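Local coordinates for protein sensor histidine kinase CusS (PDB 5KU5) that senses copper and silver ions through its periplasmic domain and, as a histidine kinase, activates the response regulator CusR by phosphorylation, at residues R71-D76 with S92-M97. Residues are numbered along the deposited sequence; the frame is centred on the assembly and turned at random.
With AG (silver ion), chain E.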
ATOM      1  N   ARG A  71     -13.476  16.196  -3.473  1.00 25.91           N
ATOM      2  CA  ARG A  71     -14.877  16.548  -3.180  1.00 26.60           C
ATOM      3  C   ARG A  71     -15.535  17.434  -4.244  1.00 26.67           C
ATOM      4  O   ARG A  71     -16.762  17.450  -4.351  1.00 26.97           O
ATOM      5  CB  ARG A  71     -15.006  17.206  -1.800  1.00 27.24           C
ATOM      6  CG  ARG A  71     -14.726  16.244  -0.654  1.00 27.65           C
ATOM      7  CD  ARG A  71     -14.953  16.885   0.700  1.00 28.02           C
ATOM      8  NE  ARG A  71     -16.374  17.190   0.910  1.00 28.40           N
ATOM      9  CZ  ARG A  71     -16.896  18.391   1.186  1.00 28.59           C
ATOM     10  NH1 ARG A  71     -16.142  19.486   1.325  1.00 28.55           N
ATOM     11  NH2 ARG A  71     -18.214  18.496   1.345  1.00 28.88           N
ATOM     12  N   GLU A  72     -14.728  18.146  -5.031  1.00 26.54           N
ATOM     13  CA  GLU A  72     -15.225  18.878  -6.205  1.00 26.69           C
ATOM     14  C   GLU A  72     -15.706  17.959  -7.341  1.00 26.47           C
ATOM     15  O   GLU A  72     -16.394  18.418  -8.253  1.00 26.05           O
ATOM     16  CB  GLU A  72     -14.151  19.822  -6.757  1.00 26.72           C
ATOM     17  CG  GLU A  72     -13.650  20.873  -5.775  1.00 26.55           C
ATOM     18  CD  GLU A  72     -12.730  21.906  -6.412  1.00 26.38           C
ATOM     19  OE1 GLU A  72     -12.562  21.907  -7.647  1.00 25.82           O
ATOM     20  OE2 GLU A  72     -12.169  22.733  -5.667  1.00 26.74           O
ATOM     21  N   PHE A  73     -15.315  16.684  -7.298  1.00 26.64           N
ATOM     22  CA  PHE A  73     -15.748  15.676  -8.268  1.00 26.78           C
ATOM     23  C   PHE A  73     -16.836  14.742  -7.728  1.00 27.50           C
ATOM     24  O   PHE A  73     -17.236  13.804  -8.417  1.00 27.73           O
ATOM     25  CB  PHE A  73     -14.535  14.874  -8.754  1.00 26.43           C
ATOM     26  CG  PHE A  73     -13.572  15.689  -9.571  1.00 26.26           C
ATOM     27  CD1 PHE A  73     -12.681  16.565  -8.954  1.00 26.12           C
ATOM     28  CD2 PHE A  73     -13.568  15.602 -10.961  1.00 26.24           C
ATOM     29  CE1 PHE A  73     -11.806  17.333  -9.705  1.00 25.99           C
ATOM     30  CE2 PHE A  73     -12.689  16.363 -11.718  1.00 26.09           C
ATOM     31  CZ  PHE A  73     -11.806  17.230 -11.089  1.00 26.08           C
ATOM     32  N   THR A  74     -17.319  15.006  -6.513  1.00 28.35           N
ATOM     33  CA  THR A  74     -18.455  14.278  -5.939  1.00 29.59           C
ATOM     34  C   THR A  74     -19.703  14.394  -6.822  1.00 29.61           C
ATOM     35  O   THR A  74     -20.429  13.415  -6.981  1.00 29.58           O
ATOM     36  CB  THR A  74     -18.768  14.764  -4.502  1.00 30.12           C
ATOM     37  OG1 THR A  74     -17.671  14.434  -3.641  1.00 31.03           O
ATOM     38  CG2 THR A  74     -20.035  14.121  -3.940  1.00 30.54           C
ATOM     39  N   ARG A  75     -19.932  15.571  -7.406  1.00 30.16           N
ATOM     40  CA  ARG A  75     -21.098  15.797  -8.276  1.00 30.60           C
ATOM     41  C   ARG A  75     -21.135  14.914  -9.537  1.00 30.91           C
ATOM     42  O   ARG A  75     -22.218  14.630 -10.048  1.00 30.00           O
ATOM     43  CB  ARG A  75     -21.233  17.286  -8.654  1.00 30.86           C
ATOM     44  CG  ARG A  75     -20.160  17.853  -9.586  1.00 30.92           C
ATOM     45  CD  ARG A  75     -20.572  19.221 -10.125  1.00 31.15           C
ATOM     46  NE  ARG A  75     -19.707  19.694 -11.214  1.00 31.14           N
ATOM     47  CZ  ARG A  75     -18.552  20.355 -11.073  1.00 31.10           C
ATOM     48  NH1 ARG A  75     -18.058  20.657  -9.870  1.00 31.33           N
ATOM     49  NH2 ARG A  75     -17.874  20.720 -12.160  1.00 30.78           N
ATOM     50  N   ASP A  76     -19.962  14.499 -10.025  1.00 31.91           N
ATOM     51  CA  ASP A  76     -19.830  13.608 -11.195  1.00 32.27           C
ATOM     52  C   ASP A  76     -19.659  12.125 -10.846  1.00 32.20           C
ATOM     53  O   ASP A  76     -19.551  11.294 -11.750  1.00 32.56           O
ATOM     54  CB  ASP A  76     -18.624  14.037 -12.050  1.00 32.83           C
ATOM     55  CG  ASP A  76     -18.810  15.392 -12.702  1.00 33.71           C
ATOM     56  OD1 ASP A  76     -19.965  15.818 -12.901  1.00 34.49           O
ATOM     57  OD2 ASP A  76     -17.787  16.029 -13.031  1.00 34.89           O
ATOM     58  N   SER A  92     -13.841  10.135 -12.568  1.00 28.72           N
ATOM     59  CA  SER A  92     -13.014  10.270 -13.776  1.00 29.07           C
ATOM     60  C   SER A  92     -12.095  11.508 -13.716  1.00 28.95           C
ATOM     61  O   SER A  92     -11.623  11.996 -14.743  1.00 30.27           O
ATOM     62  CB  SER A  92     -13.904  10.307 -15.021  1.00 29.38           C
ATOM     63  OG  SER A  92     -14.666  11.498 -15.075  1.00 30.31           O
ATOM     64  N   GLY A  93     -11.849  12.001 -12.504  1.00 28.38           N
ATOM     65  CA  GLY A  93     -10.884  13.067 -12.233  1.00 27.08           C
ATOM     66  C   GLY A  93     -10.825  13.238 -10.725  1.00 26.49           C
ATOM     67  O   GLY A  93     -11.594  12.591 -10.009  1.00 26.30           O
ATOM     68  N   PRO A  94      -9.928  14.099 -10.217  1.00 25.58           N
ATOM     69  CA  PRO A  94      -8.967  14.938 -10.919  1.00 25.30           C
ATOM     70  C   PRO A  94      -7.713  14.182 -11.340  1.00 24.96           C
ATOM     71  O   PRO A  94      -7.559  12.995 -11.029  1.00 24.00           O
ATOM     72  CB  PRO A  94      -8.596  15.979  -9.862  1.00 25.56           C
ATOM     73  CG  PRO A  94      -8.706  15.248  -8.575  1.00 25.67           C
ATOM     74  CD  PRO A  94      -9.812  14.247  -8.754  1.00 25.55           C
ATOM     75  N   THR A  95      -6.830  14.889 -12.038  1.00 24.76           N
ATOM     76  CA  THR A  95      -5.490  14.400 -12.332  1.00 25.13           C
ATOM     77  C   THR A  95      -4.579  14.699 -11.135  1.00 25.55           C
ATOM     78  O   THR A  95      -4.580  15.812 -10.609  1.00 25.23           O
ATOM     79  CB  THR A  95      -4.923  15.052 -13.607  1.00 25.00           C
ATOM     80  OG1 THR A  95      -5.773  14.736 -14.716  1.00 25.15           O
ATOM     81  CG2 THR A  95      -3.501  14.559 -13.902  1.00 24.75           C
ATOM     82  N   MET A  96      -3.823  13.692 -10.704  1.00 26.40           N
ATOM     83  CA  MET A  96      -2.816  13.853  -9.662  1.00 27.06           C
ATOM     84  C   MET A  96      -1.471  14.070 -10.331  1.00 28.24           C
ATOM     85  O   MET A  96      -1.079  13.278 -11.190  1.00 28.63           O
ATOM     86  CB  MET A  96      -2.752  12.607  -8.776  1.00 26.62           C
ATOM     87  CG  MET A  96      -1.803  12.734  -7.594  1.00 26.43           C
ATOM     88  SD  MET A  96      -1.798  11.278  -6.537  1.00 26.27           S
ATOM     89  CE  MET A  96      -0.384  11.646  -5.498  1.00 26.17           C
ATOM     90  N   MET A  97      -0.771  15.135  -9.932  1.00 29.30           N
ATOM     91  CA  MET A  97       0.576  15.415 -10.436  0.50 29.24           C
ATOM     92  C   MET A  97       1.510  14.302  -9.973  1.00 29.08           C
ATOM     93  O   MET A  97       1.508  13.937  -8.794  1.00 29.15           O
ATOM     94  CB  MET A  97       1.076  16.777  -9.930  0.50 29.62           C
ATOM     95  CG  MET A  97       2.492  17.156 -10.361  0.50 29.63           C
ATOM     96  SD  MET A  97       2.783  17.041 -12.140  0.50 29.88           S
ATOM     97  CE  MET A  97       1.782  18.397 -12.744  0.50 29.66           C
TER
HETATM   98 AG    AG E 201      -0.748   9.607  -8.053  1.00 24.55          AG
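With chi1 at -67°, CG of Phe-73 stands anti to its own carbonyl carbon and beside the backbone N, which sends the phenyl ring across toward Gly-93 and Pro-94; chi2 near 78° then turns one face onto the cis peptide joining them. Pro-94 N sits 3.6 Å above the plane of the Phe-73 ring, over its centre, while Gly-93 C lies nearer the rim, 3.6 Å from Phe-73 CD2. Pro-94 adds its own ring: CD makes a CH-pi contact 4.0 Å from the phenyl centroid, 22° off the normal, and CB comes within 3.5 Å of Phe-73 CE1. Gly-93 matters here for what it lacks, since a beta carbon would run into Phe-73 CE2. An alanine in place of Phe-73 is likely to uncover this peptide and leave Pro-94 without its aromatic partner on that side. Leu-50, Ala-67, Pro-68 and Ile-70 also pack on Pro-94, and its carbonyl accepts a hydrogen bond from Trp-111 NE1. Two residues further on, Met-96 runs out extended, CG anti to the backbone N, and its SD binds silver at 2.5 Å; Ser-47 O and His-108 ND1 are the other ligands of this ion. The contact thus joins two loops of the PDC-fold sensor domain by apolar and CH-pi packing, with Phe-73 covering the cis peptide before Pro-94, just ahead of a soft thioether ligand well matched to silver.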